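Local coordinates for tail fiber protein (Acinetobacter phage AM24, PDB 5W5P), which probably recognises and degrades the capsular polysaccharide of Acinetobacter baumannii, acting as the trimeric tailspike of the phage, at residues K28-Q31 and E32-S36; G60-S63 and N64-Q68; L83-D86 and G87-L90; G112-T116 and G117-C121; M502-A505 and S506-L510. All coordinates share one frame; numbering follows the deposited sequence.

Interaction 1: residues K28-Q31 and E32-S36; sequences KSQQ and EVNNS
Ser29 and Glu32 hold each other at the start of helix 30-35. Glu32 N donates to Ser29 OG at 3.2 Å. In return Glu32 OE1 takes Ser29 N at 2.7 Å and also Ser29 OG at 3.0 Å. The backbone N-H reaches this oxygen nearly along its C-O axis, and the hydroxyl comes from the anti side, tilted out of the carboxylate plane. Two donors therefore grip one carboxylate oxygen. The other oxygen, Glu32 OE2, lies 3.5 Å from Lys28 CE, where the lysine chain crosses the glutamate at about a right angle.

Further along the helix two glutamine-asparagine pairs, one residue out of step, each span a turn. Gln30 NE2 donates to Asn34 OD1 at 2.6 Å, and Gln31 NE2 donates to Asn35 OD1 at 2.8 Å. Both glutamines send CG anti to the backbone N and then bend at chi2 (69° and 52°), which folds each amide back along the helix. The Gln30 amide also accepts from Asn34 of the third subunit. Gln31 bonds to Asp24 and Ser25 of the second subunit. The short helix thus belongs to the trimer interface, and its first turn is closed by a classic capping box.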
loop_
_atom_site.group_PDB
_atom_site.type_symbol
_atom_site.label_atom_id
_atom_site.label_comp_id
_atom_site.label_asym_id
_atom_site.label_seq_id
_atom_site.Cartn_x
_atom_site.Cartn_y
_atom_site.Cartn_z
ATOM N N LYS A 28 7.273 -65.563 19.624
ATOM C CA LYS A 28 7.873 -64.899 20.770
ATOM C C LYS A 28 7.014 -65.103 22.011
ATOM O O LYS A 28 5.810 -65.360 21.932
ATOM C CB LYS A 28 8.063 -63.405 20.490
ATOM C CG LYS A 28 9.062 -63.117 19.379
ATOM C CD LYS A 28 9.942 -61.922 19.704
ATOM C CE LYS A 28 11.405 -62.218 19.407
ATOM N NZ LYS A 28 11.584 -62.883 18.085
ATOM N N SER A 29 7.652 -64.988 23.172
ATOM C CA SER A 29 6.961 -65.229 24.427
ATOM C C SER A 29 6.009 -64.082 24.745
ATOM O O SER A 29 6.117 -62.977 24.205
ATOM C CB SER A 29 7.964 -65.402 25.569
ATOM O OG SER A 29 8.517 -64.157 25.957
ATOM N N GLN A 30 5.058 -64.361 25.643
ATOM C CA GLN A 30 4.151 -63.312 26.097
ATOM C C GLN A 30 4.908 -62.191 26.790
ATOM O O GLN A 30 4.527 -61.020 26.671
ATOM C CB GLN A 30 3.092 -63.887 27.036
ATOM C CG GLN A 30 2.097 -62.857 27.545
ATOM C CD GLN A 30 1.187 -62.344 26.450
ATOM O OE1 GLN A 30 0.632 -63.125 25.678
ATOM N NE2 GLN A 30 1.030 -61.024 26.372
ATOM N N GLN A 31 5.982 -62.523 27.511
ATOM C CA GLN A 31 6.793 -61.486 28.134
ATOM C C GLN A 31 7.353 -60.524 27.093
ATOM O O GLN A 31 7.359 -59.308 27.306
ATOM C CB GLN A 31 7.923 -62.111 28.947
ATOM C CG GLN A 31 8.717 -61.099 29.753
ATOM C CD GLN A 31 7.831 -60.212 30.601
ATOM O OE1 GLN A 31 7.177 -60.679 31.537
ATOM N NE2 GLN A 31 7.799 -58.926 30.276
ATOM N N GLU A 32 7.817 -61.048 25.954
ATOM C CA GLU A 32 8.321 -60.178 24.893
ATOM C C GLU A 32 7.204 -59.347 24.268
ATOM O O GLU A 32 7.429 -58.191 23.892
ATOM C CB GLU A 32 9.030 -61.007 23.822
ATOM C CG GLU A 32 10.399 -61.510 24.234
ATOM C CD GLU A 32 10.832 -62.728 23.440
ATOM O OE1 GLU A 32 10.066 -63.715 23.393
ATOM O OE2 GLU A 32 11.938 -62.699 22.858
ATOM N N VAL A 33 6.004 -59.920 24.144
ATOM C CA VAL A 33 4.849 -59.150 23.691
ATOM C C VAL A 33 4.533 -58.041 24.686
ATOM O O VAL A 33 4.281 -56.894 24.301
ATOM C CB VAL A 33 3.641 -60.082 23.477
ATOM C CG1 VAL A 33 2.334 -59.315 23.622
ATOM C CG2 VAL A 33 3.721 -60.762 22.120
ATOM N N ASN A 34 4.537 -58.364 25.983
ATOM C CA ASN A 34 4.271 -57.346 26.996
ATOM C C ASN A 34 5.315 -56.239 26.965
ATOM O O ASN A 34 4.990 -55.073 27.215
ATOM C CB ASN A 34 4.221 -57.979 28.389
ATOM C CG ASN A 34 3.031 -58.901 28.573
ATOM O OD1 ASN A 34 2.193 -59.039 27.679
ATOM N ND2 ASN A 34 2.955 -59.547 29.736
ATOM N N ASN A 35 6.567 -56.579 26.649
ATOM C CA ASN A 35 7.642 -55.595 26.699
ATOM C C ASN A 35 7.457 -54.463 25.698
ATOM O O ASN A 35 8.020 -53.382 25.903
ATOM C CB ASN A 35 8.989 -56.279 26.467
ATOM C CG ASN A 35 9.465 -57.045 27.686
ATOM O OD1 ASN A 35 8.955 -56.849 28.792
ATOM N ND2 ASN A 35 10.448 -57.921 27.492
ATOM N N SER A 36 6.685 -54.676 24.628
ATOM C CA SER A 36 6.489 -53.620 23.641
ATOM C C SER A 36 5.659 -52.456 24.174
ATOM O O SER A 36 5.587 -51.416 23.510
ATOM C CB SER A 36 5.841 -54.186 22.378
ATOM O OG SER A 36 4.721 -54.984 22.695
#

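Interaction 2: residues G60-S63 and N64-Q68; sequences GQRS and NTYLQ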
loop_
_atom_site.group_PDB
_atom_site.type_symbol
_atom_site.label_atom_id
_atom_site.label_comp_id
_atom_site.label_asym_id
_atom_site.label_seq_id
_atom_site.Cartn_x
_atom_site.Cartn_y
_atom_site.Cartn_z
ATOM N N GLY A 60 8.484 -43.743 24.608
ATOM C CA GLY A 60 7.942 -42.655 25.408
ATOM C C GLY A 60 8.748 -41.371 25.312
ATOM O O GLY A 60 8.181 -40.281 25.238
ATOM N N GLN A 61 10.071 -41.481 25.334
ATOM C CA GLN A 61 10.960 -40.324 25.359
ATOM C C GLN A 61 12.355 -40.784 24.943
ATOM O O GLN A 61 12.563 -41.952 24.593
ATOM C CB GLN A 61 10.957 -39.654 26.741
ATOM C CG GLN A 61 11.321 -40.580 27.893
ATOM C CD GLN A 61 10.810 -40.083 29.233
ATOM O OE1 GLN A 61 9.640 -39.725 29.373
ATOM N NE2 GLN A 61 11.692 -40.048 30.226
ATOM N N ARG A 62 13.318 -39.859 24.970
ATOM C CA ARG A 62 14.662 -40.173 24.494
ATOM C C ARG A 62 15.474 -40.892 25.560
ATOM O O ARG A 62 16.063 -41.943 25.294
ATOM C CB ARG A 62 15.381 -38.896 24.049
ATOM C CG ARG A 62 15.118 -38.494 22.610
ATOM C CD ARG A 62 15.942 -37.274 22.207
ATOM N NE ARG A 62 17.374 -37.483 22.423
ATOM C CZ ARG A 62 18.212 -37.939 21.496
ATOM N NH1 ARG A 62 17.764 -38.232 20.281
ATOM N NH2 ARG A 62 19.496 -38.098 21.782
ATOM N N SER A 63 15.518 -40.329 26.765
ATOM C CA SER A 63 16.157 -40.951 27.912
ATOM C C SER A 63 15.319 -40.665 29.154
ATOM O O SER A 63 14.300 -39.972 29.102
ATOM C CB SER A 63 17.585 -40.441 28.103
ATOM O OG SER A 63 17.588 -39.068 28.466
ATOM N N ASN A 64 15.764 -41.211 30.287
ATOM C CA ASN A 64 15.069 -40.970 31.549
ATOM C C ASN A 64 15.144 -39.511 31.985
ATOM O O ASN A 64 14.309 -39.071 32.791
ATOM C CB ASN A 64 15.618 -41.853 32.671
ATOM C CG ASN A 64 15.420 -43.335 32.415
ATOM O OD1 ASN A 64 14.290 -43.800 32.210
ATOM N ND2 ASN A 64 16.503 -44.085 32.440
ATOM N N THR A 65 16.145 -38.763 31.501
ATOM C CA THR A 65 16.259 -37.344 31.802
ATOM C C THR A 65 15.698 -36.452 30.704
ATOM O O THR A 65 15.303 -35.322 30.999
ATOM C CB THR A 65 17.721 -36.962 32.047
ATOM O OG1 THR A 65 18.551 -37.665 31.125
ATOM C CG2 THR A 65 18.152 -37.326 33.467
ATOM N N TYR A 66 15.617 -36.937 29.464
ATOM C CA TYR A 66 15.119 -36.160 28.327
ATOM C C TYR A 66 13.691 -36.605 28.020
ATOM O O TYR A 66 13.477 -37.677 27.445
ATOM C CB TYR A 66 16.023 -36.347 27.109
ATOM C CG TYR A 66 15.774 -35.366 25.985
ATOM C CD1 TYR A 66 14.723 -35.557 25.096
ATOM C CD2 TYR A 66 16.591 -34.250 25.809
ATOM C CE1 TYR A 66 14.483 -34.661 24.067
ATOM C CE2 TYR A 66 16.361 -33.347 24.777
ATOM C CZ TYR A 66 15.304 -33.559 23.911
ATOM O OH TYR A 66 15.060 -32.679 22.883
ATOM N N LEU A 67 12.719 -35.775 28.387
ATOM C CA LEU A 67 11.315 -36.159 28.326
ATOM C C LEU A 67 10.672 -35.934 26.964
ATOM O O LEU A 67 9.495 -36.263 26.802
ATOM C CB LEU A 67 10.522 -35.404 29.396
ATOM C CG LEU A 67 11.162 -35.376 30.784
ATOM C CD1 LEU A 67 10.380 -34.470 31.719
ATOM C CD2 LEU A 67 11.264 -36.783 31.349
ATOM N N GLN A 68 11.395 -35.397 25.984
ATOM C CA GLN A 68 10.859 -35.206 24.642
ATOM C C GLN A 68 11.445 -36.253 23.694
ATOM O O GLN A 68 12.209 -37.136 24.095
ATOM C CB GLN A 68 11.134 -33.782 24.152
ATOM C CG GLN A 68 10.391 -32.712 24.933
ATOM C CD GLN A 68 8.885 -32.833 24.784
ATOM O OE1 GLN A 68 8.361 -32.903 23.667
ATOM N NE2 GLN A 68 8.177 -32.869 25.910
#
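The loop between strands 56-59 and 71-75 turns back on itself here, with Ser63 and Tyr66 pinning its tip. Tyr66 N donates to Ser63 OG at 3.1 Å and makes a weaker bond to Ser63 O. The serine hydroxyl reaches this N-H because chi1 of 67° sets OG between the backbone N and the carbonyl carbon. Tyr66 O answers in the opposite sense. It accepts weak bonds from Arg62 N at 3.3 Å and from Ser63 N at 3.4 Å. Arg62 N has a second weak acceptor in Gln68 O. Ser63 O is held more firmly by Gln61 NE2, at 2.8 Å. The stem of this same glutamine passes Tyr66 O, and its amide runs beside Leu67, with Gln61 NE2 3.5 Å from Leu67 CD2.

The side chain of Arg62 lies over one face of the Tyr66 ring. Its methylene CD is 3.5 Å from Tyr66 CE1, and NE stands above the plane, displaced toward the rim. The guanidinium is turned 78° from the ring, so it does not stack flat. Its charge is at most weakly attracted to the ring. Asp86 forms a salt bridge with Arg62 NH2, and Trp110 O accepts from Arg62 NH1. Tyr66 OH bonds to Ala113 O, and the rings of Tyr66 and Tyr115 meet edge-to-face.

Most of the backbone bonds in the turn are weak. The hold therefore probably rests largely on the Ser63 hydroxyl, the Gln61 amide and the arginine stem against the ring, while the guanidinium is anchored beyond the loop.

Interaction 3: residues L83-D86 and G87-L90; sequences LDND and GTIL
One side-chain oxygen, Asn85 OD1, accepts from three successive backbone N-H groups, those of Gly87, Thr88 and Ile89. It sits inside the tight loop that leads into strand 89-91, and an Asx turn at Asp84 overlaps the start of this loop. The bonds measure 3.0 Å from Gly87 N, 2.8 Å from Thr88 N and 2.8 Å from Ile89 N. The last is the straightest, with 171° at the hydrogen. None is aligned well with the amide plane. Gly87 N and Ile89 N stand well above it, and Thr88 N is tilted from it. The oxygen thus gathers the curving chain around itself.

The torsion of Asn85 makes this possible. A chi1 of 67° folds the amide back over its own backbone and in among the residues that follow. The main chain of Asn85 helps too, since Asn85 N donates to Ile89 O at 2.9 Å. Ile89 O is also approached by Asp84 CA, in a CA-H...O contact.

Asp84 OD1 accepts from Asp86 N at 2.7 Å to close the Asx turn. Its other oxygen, OD2, pairs with Arg46 and with Val91 N, so this carboxylate fastens the loop to helix 42-46 and to the strand. Leu90 CD2 rests against Asp86 CA, and the leucine packs on Phe42 and Leu45 of the same helix. Both amide atoms of Asn85 are used: Asn85 ND2 donates to Thr88 OG1 at 2.7 Å, and this hydroxyl lies only 6° out of the amide plane.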
loop_
_atom_site.group_PDB
_atom_site.type_symbol
_atom_site.label_atom_id
_atom_site.label_comp_id
_atom_site.label_asym_id
_atom_site.label_seq_id
_atom_site.Cartn_x
_atom_site.Cartn_y
_atom_site.Cartn_z
ATOM N N LEU A 83 21.918 -46.287 8.608
ATOM C CA LEU A 83 22.662 -45.980 9.819
ATOM C C LEU A 83 21.772 -45.289 10.845
ATOM O O LEU A 83 20.794 -44.618 10.503
ATOM C CB LEU A 83 23.871 -45.100 9.504
ATOM C CG LEU A 83 24.863 -45.647 8.473
ATOM C CD1 LEU A 83 26.099 -44.756 8.387
ATOM C CD2 LEU A 83 25.254 -47.085 8.790
ATOM N N ASP A 84 22.119 -45.475 12.114
ATOM C CA ASP A 84 21.418 -44.807 13.202
ATOM C C ASP A 84 21.712 -43.309 13.166
ATOM O O ASP A 84 22.876 -42.900 13.108
ATOM C CB ASP A 84 21.852 -45.412 14.541
ATOM C CG ASP A 84 20.938 -45.026 15.691
ATOM O OD1 ASP A 84 20.794 -43.814 15.965
ATOM O OD2 ASP A 84 20.375 -45.938 16.333
ATOM N N ASN A 85 20.658 -42.489 13.189
ATOM C CA ASN A 85 20.820 -41.040 13.229
ATOM C C ASN A 85 20.367 -40.427 14.548
ATOM O O ASN A 85 20.383 -39.200 14.679
ATOM C CB ASN A 85 20.083 -40.374 12.053
ATOM C CG ASN A 85 18.567 -40.509 12.134
ATOM O OD1 ASN A 85 18.016 -41.012 13.107
ATOM N ND2 ASN A 85 17.891 -40.065 11.086
ATOM N N ASP A 86 19.959 -41.249 15.518
ATOM C CA ASP A 86 19.584 -40.788 16.857
ATOM C C ASP A 86 18.386 -39.836 16.821
ATOM O O ASP A 86 18.282 -38.912 17.632
ATOM C CB ASP A 86 20.775 -40.140 17.571
ATOM C CG ASP A 86 20.671 -40.236 19.083
ATOM O OD1 ASP A 86 20.257 -41.302 19.581
ATOM O OD2 ASP A 86 21.007 -39.252 19.772
ATOM N N GLY A 87 17.465 -40.067 15.887
ATOM C CA GLY A 87 16.276 -39.241 15.822
ATOM C C GLY A 87 15.113 -39.835 15.054
ATOM O O GLY A 87 13.987 -39.863 15.558
ATOM N N THR A 88 15.358 -40.287 13.824
ATOM C CA THR A 88 14.312 -40.874 13.000
ATOM C C THR A 88 14.631 -42.281 12.530
ATOM O O THR A 88 13.705 -43.014 12.172
ATOM C CB THR A 88 14.031 -39.999 11.766
ATOM O OG1 THR A 88 15.225 -39.863 10.984
ATOM C CG2 THR A 88 13.542 -38.614 12.192
ATOM N N ILE A 89 15.900 -42.676 12.516
ATOM C CA ILE A 89 16.311 -44.043 12.232
ATOM C C ILE A 89 17.123 -44.511 13.429
ATOM O O ILE A 89 18.246 -44.037 13.649
ATOM C CB ILE A 89 17.124 -44.152 10.935
ATOM C CG1 ILE A 89 16.457 -43.362 9.808
ATOM C CG2 ILE A 89 17.277 -45.609 10.523
ATOM C CD1 ILE A 89 17.133 -43.530 8.471
ATOM N N LEU A 90 16.556 -45.425 14.213
ATOM C CA LEU A 90 17.227 -46.014 15.365
ATOM C C LEU A 90 17.465 -47.490 15.075
ATOM O O LEU A 90 16.519 -48.226 14.772
ATOM C CB LEU A 90 16.404 -45.834 16.643
ATOM C CG LEU A 90 15.902 -44.417 16.956
ATOM C CD1 LEU A 90 15.016 -44.388 18.195
ATOM C CD2 LEU A 90 17.066 -43.459 17.116
#

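Interaction 4: residues G112-T116 and G117-C121; sequences GADYT and GTEDC
Asp114 reaches across to Thr118 and Glu119, and its carboxylate supplies most of the polar contacts. Asp114 OD1 accepts from Thr118 N at 2.9 Å, met from above the carboxylate plane, and from Glu119 N at 3.0 Å through the anti lone pair. OD2 serves Thr116. Asp114 OD2 takes Thr116 N at 2.9 Å from well above the plane and Thr116 OG1 at 2.6 Å through its syn lone pair. Four donors thus hold the group and fix its rotation. The side chain extends into the loop because CG is anti to the backbone N (chi1 176°).

The hydroxyls form a relay. Thr118 OG1 donates to Thr116 OG1 at 2.8 Å, which in turn donates to the aspartate. The Gly117 N to Asp114 O bond that spans the turn is weak.

Two waters bridge the backbones of the loop's two arms. One donates to both Asp114 O and Glu119 O, at 2.7 Å each. The other accepts from Asp114 N and is weakly bonded to Asp120 O. The first joins two carbonyl oxygens, which could not bond to each other. The second spans the gap from Asp114 N to Asp120 O.

The apolar contact is at the neck of the loop, where Ala113 CB and Cys121 CB meet at 3.7 Å. Both residues also pack on Phe145 of strand 144-147. Cys121 is the N-cap of helix 122-132. The loop entering that helix is therefore built on an aspartate-centred Asx turn, combined with a type I beta turn from Asp114 to Gly117.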
loop_
_atom_site.group_PDB
_atom_site.type_symbol
_atom_site.label_atom_id
_atom_site.label_comp_id
_atom_site.label_asym_id
_atom_site.label_seq_id
_atom_site.Cartn_x
_atom_site.Cartn_y
_atom_site.Cartn_z
ATOM N N GLY A 112 17.459 -34.704 20.168
ATOM C CA GLY A 112 18.034 -34.340 21.444
ATOM C C GLY A 112 18.290 -32.867 21.670
ATOM O O GLY A 112 19.105 -32.531 22.535
ATOM N N ALA A 113 17.629 -31.979 20.928
ATOM C CA ALA A 113 17.799 -30.549 21.150
ATOM C C ALA A 113 17.362 -30.176 22.561
ATOM O O ALA A 113 16.239 -30.474 22.977
ATOM C CB ALA A 113 17.000 -29.752 20.118
ATOM N N ASP A 114 18.259 -29.521 23.297
ATOM C CA ASP A 114 17.994 -29.151 24.681
ATOM C C ASP A 114 16.859 -28.137 24.756
ATOM O O ASP A 114 17.035 -26.972 24.389
ATOM C CB ASP A 114 19.272 -28.600 25.329
ATOM C CG ASP A 114 19.055 -28.107 26.745
ATOM O OD1 ASP A 114 19.900 -27.328 27.235
ATOM O OD2 ASP A 114 18.053 -28.505 27.378
ATOM N N TYR A 115 15.689 -28.576 25.225
ATOM C CA TYR A 115 14.513 -27.722 25.350
ATOM C C TYR A 115 14.550 -26.832 26.591
ATOM O O TYR A 115 13.549 -26.170 26.890
ATOM C CB TYR A 115 13.238 -28.575 25.355
ATOM C CG TYR A 115 13.285 -29.761 26.299
ATOM C CD1 TYR A 115 12.927 -29.624 27.636
ATOM C CD2 TYR A 115 13.688 -31.015 25.855
ATOM C CE1 TYR A 115 12.970 -30.699 28.504
ATOM C CE2 TYR A 115 13.734 -32.099 26.716
ATOM C CZ TYR A 115 13.372 -31.937 28.041
ATOM O OH TYR A 115 13.421 -33.016 28.905
ATOM N N THR A 116 15.670 -26.797 27.316
ATOM C CA THR A 116 15.831 -25.896 28.448
ATOM C C THR A 116 16.740 -24.710 28.153
ATOM O O THR A 116 16.836 -23.809 28.993
ATOM C CB THR A 116 16.376 -26.650 29.672
ATOM O OG1 THR A 116 17.753 -26.991 29.462
ATOM C CG2 THR A 116 15.568 -27.909 29.929
ATOM N N GLY A 117 17.410 -24.689 27.004
ATOM C CA GLY A 117 18.187 -23.530 26.605
ATOM C C GLY A 117 19.559 -23.426 27.223
ATOM O O GLY A 117 20.177 -22.357 27.158
ATOM N N THR A 118 20.059 -24.511 27.814
ATOM C CA THR A 118 21.335 -24.528 28.518
ATOM C C THR A 118 22.510 -24.795 27.589
ATOM O O THR A 118 23.577 -24.199 27.759
ATOM C CB THR A 118 21.303 -25.593 29.618
ATOM O OG1 THR A 118 20.039 -25.544 30.293
ATOM C CG2 THR A 118 22.425 -25.372 30.616
ATOM N N GLU A 119 22.334 -25.685 26.616
ATOM C CA GLU A 119 23.391 -26.078 25.697
ATOM C C GLU A 119 22.991 -25.769 24.260
ATOM O O GLU A 119 21.806 -25.750 23.912
ATOM C CB GLU A 119 23.713 -27.573 25.821
ATOM C CG GLU A 119 23.771 -28.089 27.250
ATOM C CD GLU A 119 25.108 -27.822 27.915
ATOM O OE1 GLU A 119 25.987 -27.216 27.260
ATOM O OE2 GLU A 119 25.281 -28.221 29.089
ATOM N N ASP A 120 24.005 -25.537 23.431
ATOM C CA ASP A 120 23.793 -25.282 22.014
ATOM C C ASP A 120 23.150 -26.492 21.347
ATOM O O ASP A 120 23.688 -27.600 21.401
ATOM C CB ASP A 120 25.130 -24.945 21.352
ATOM C CG ASP A 120 24.992 -24.619 19.876
ATOM O OD1 ASP A 120 23.904 -24.164 19.457
ATOM O OD2 ASP A 120 25.982 -24.821 19.138
ATOM N N CYS A 121 21.995 -26.280 20.716
ATOM C CA CYS A 121 21.250 -27.339 20.050
ATOM C C CYS A 121 21.336 -27.244 18.530
ATOM O O CYS A 121 20.583 -27.926 17.827
ATOM C CB CYS A 121 19.789 -27.316 20.500
ATOM S SG CYS A 121 18.811 -25.941 19.846
HETATM O O HOH W 1 19.117 -25.508 23.558
HETATM O O HOH W 2 21.246 -29.563 22.641
#

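Interaction 5: residues M502-A505 and S506-L510; sequences MKTA and SNVVL
Thr504 meets Val508 and Ser506 through a hydroxyl that chi1 of 64° swings in over the turn. From there Thr504 OG1 accepts from Val508 N at 3.2 Å and shares a weak bond with Ser506 OG. The same rotation sends Thr504 CG2 toward the other strand, 3.7 Å from Leu510 CD1.

The backbone follows the pattern of a tight hairpin. Leu510 N donates to Met502 O at 2.8 Å; residue Met502 is a selenomethionine. Thr504 N donates to Val508 O at 3.0 Å. Asn507 N bonds to Thr504 O at 3.2 Å and closes a type I turn. Asn507 has positive phi (65°), and the bonding fits a type I turn with a G1 bulge. Lys503 and Val509 form the non-hydrogen-bonded antiparallel pair, and their side chains lie on one face of the sheet. There Lys503 CG touches Val509 CG2 at 4.0 Å. The extended lysine continues past Asn507, with Lys503 CD 3.6 Å from Asn507 OD1.

The polar ends have partners beyond the hairpin. Lys503 NZ bonds to Ser612 of the second subunit, and Asn507 OD1 accepts from Lys598 of the same chain.

The hairpin joins strands 492-503 and 509-523. With Thr504 O taken up by the turn, the threonine hydroxyl satisfies Val508 N at the bulge, so a side chain stands in for a backbone acceptor.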
loop_
_atom_site.group_PDB
_atom_site.type_symbol
_atom_site.label_atom_id
_atom_site.label_comp_id
_atom_site.label_asym_id
_atom_site.label_seq_id
_atom_site.Cartn_x
_atom_site.Cartn_y
_atom_site.Cartn_z
HETATM N N MSE A 502 -6.997 31.136 -36.916
HETATM C CA MSE A 502 -7.894 31.514 -38.004
HETATM C C MSE A 502 -7.829 30.455 -39.093
HETATM O O MSE A 502 -6.757 30.156 -39.623
HETATM C CB MSE A 502 -7.541 32.895 -38.570
HETATM C CG MSE A 502 -6.807 33.811 -37.604
HETATM SE SE MSE A 502 -7.773 34.178 -35.942
HETATM C CE MSE A 502 -6.309 35.012 -34.966
ATOM N N LYS A 503 -8.986 29.887 -39.419
ATOM C CA LYS A 503 -9.062 28.755 -40.325
ATOM C C LYS A 503 -10.069 29.030 -41.429
ATOM O O LYS A 503 -10.988 29.840 -41.278
ATOM C CB LYS A 503 -9.444 27.467 -39.584
ATOM C CG LYS A 503 -8.549 27.132 -38.405
ATOM C CD LYS A 503 -9.001 25.845 -37.737
ATOM C CE LYS A 503 -8.136 25.501 -36.545
ATOM N NZ LYS A 503 -8.523 24.181 -35.987
ATOM N N THR A 504 -9.877 28.341 -42.551
ATOM C CA THR A 504 -10.828 28.359 -43.652
ATOM C C THR A 504 -11.984 27.419 -43.325
ATOM O O THR A 504 -12.092 26.885 -42.218
ATOM C CB THR A 504 -10.141 27.966 -44.955
ATOM O OG1 THR A 504 -9.687 26.612 -44.858
ATOM C CG2 THR A 504 -8.955 28.875 -45.235
ATOM N N ALA A 505 -12.863 27.192 -44.302
ATOM C CA ALA A 505 -13.953 26.246 -44.099
ATOM C C ALA A 505 -13.433 24.829 -43.886
ATOM O O ALA A 505 -14.004 24.077 -43.087
ATOM C CB ALA A 505 -14.917 26.291 -45.283
ATOM N N SER A 506 -12.350 24.454 -44.571
ATOM C CA SER A 506 -11.748 23.132 -44.448
ATOM C C SER A 506 -10.680 23.066 -43.358
ATOM O O SER A 506 -9.880 22.123 -43.346
ATOM C CB SER A 506 -11.154 22.693 -45.789
ATOM O OG SER A 506 -10.143 23.585 -46.223
ATOM N N ASN A 507 -10.643 24.053 -42.462
ATOM C CA ASN A 507 -9.761 24.051 -41.292
ATOM C C ASN A 507 -8.285 24.115 -41.684
ATOM O O ASN A 507 -7.435 23.427 -41.120
ATOM C CB ASN A 507 -10.041 22.845 -40.396
ATOM C CG ASN A 507 -11.409 22.909 -39.774
ATOM O OD1 ASN A 507 -11.635 23.666 -38.832
ATOM N ND2 ASN A 507 -12.337 22.115 -40.297
ATOM N N VAL A 508 -7.983 24.968 -42.655
ATOM C CA VAL A 508 -6.612 25.315 -43.007
ATOM C C VAL A 508 -6.250 26.576 -42.233
ATOM O O VAL A 508 -6.934 27.601 -42.346
ATOM C CB VAL A 508 -6.462 25.521 -44.523
ATOM C CG1 VAL A 508 -5.084 26.064 -44.859
ATOM C CG2 VAL A 508 -6.729 24.216 -45.256
ATOM N N VAL A 509 -5.189 26.505 -41.434
ATOM C CA VAL A 509 -4.808 27.624 -40.575
ATOM C C VAL A 509 -4.094 28.679 -41.413
ATOM O O VAL A 509 -3.010 28.431 -41.954
ATOM C CB VAL A 509 -3.928 27.152 -39.411
ATOM C CG1 VAL A 509 -3.414 28.344 -38.616
ATOM C CG2 VAL A 509 -4.709 26.199 -38.514
ATOM N N LEU A 510 -4.707 29.863 -41.523
ATOM C CA LEU A 510 -4.124 30.992 -42.237
ATOM C C LEU A 510 -3.582 32.074 -41.314
ATOM O O LEU A 510 -2.933 33.010 -41.797
ATOM C CB LEU A 510 -5.163 31.621 -43.182
ATOM C CG LEU A 510 -5.631 30.766 -44.358
ATOM C CD1 LEU A 510 -6.474 31.593 -45.307
ATOM C CD2 LEU A 510 -4.444 30.153 -45.085
#

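Overall arrangement
Along the chain the five contacts come in series. None nests within or crosses another. Interaction 1 caps a short helix near the N terminus. Interaction 2 closes the loop between strands 56-59 and 71-75. Interaction 3 closes the loop entering strand 89-91 of the same small antiparallel sheet. Interaction 4 closes the loop ahead of helix 122-132, where the long run of parallel strands is about to begin. Interaction 2 touches both interaction 3, through a salt bridge, and interaction 4, through hydrogen bonds, so three loops are joined into one cluster. Interaction 5 turns a hairpin in the C-terminal antiparallel sheet, its centre about 90 Å from that of interaction 4. Interactions 1, 2 and 5 also touch the second subunit.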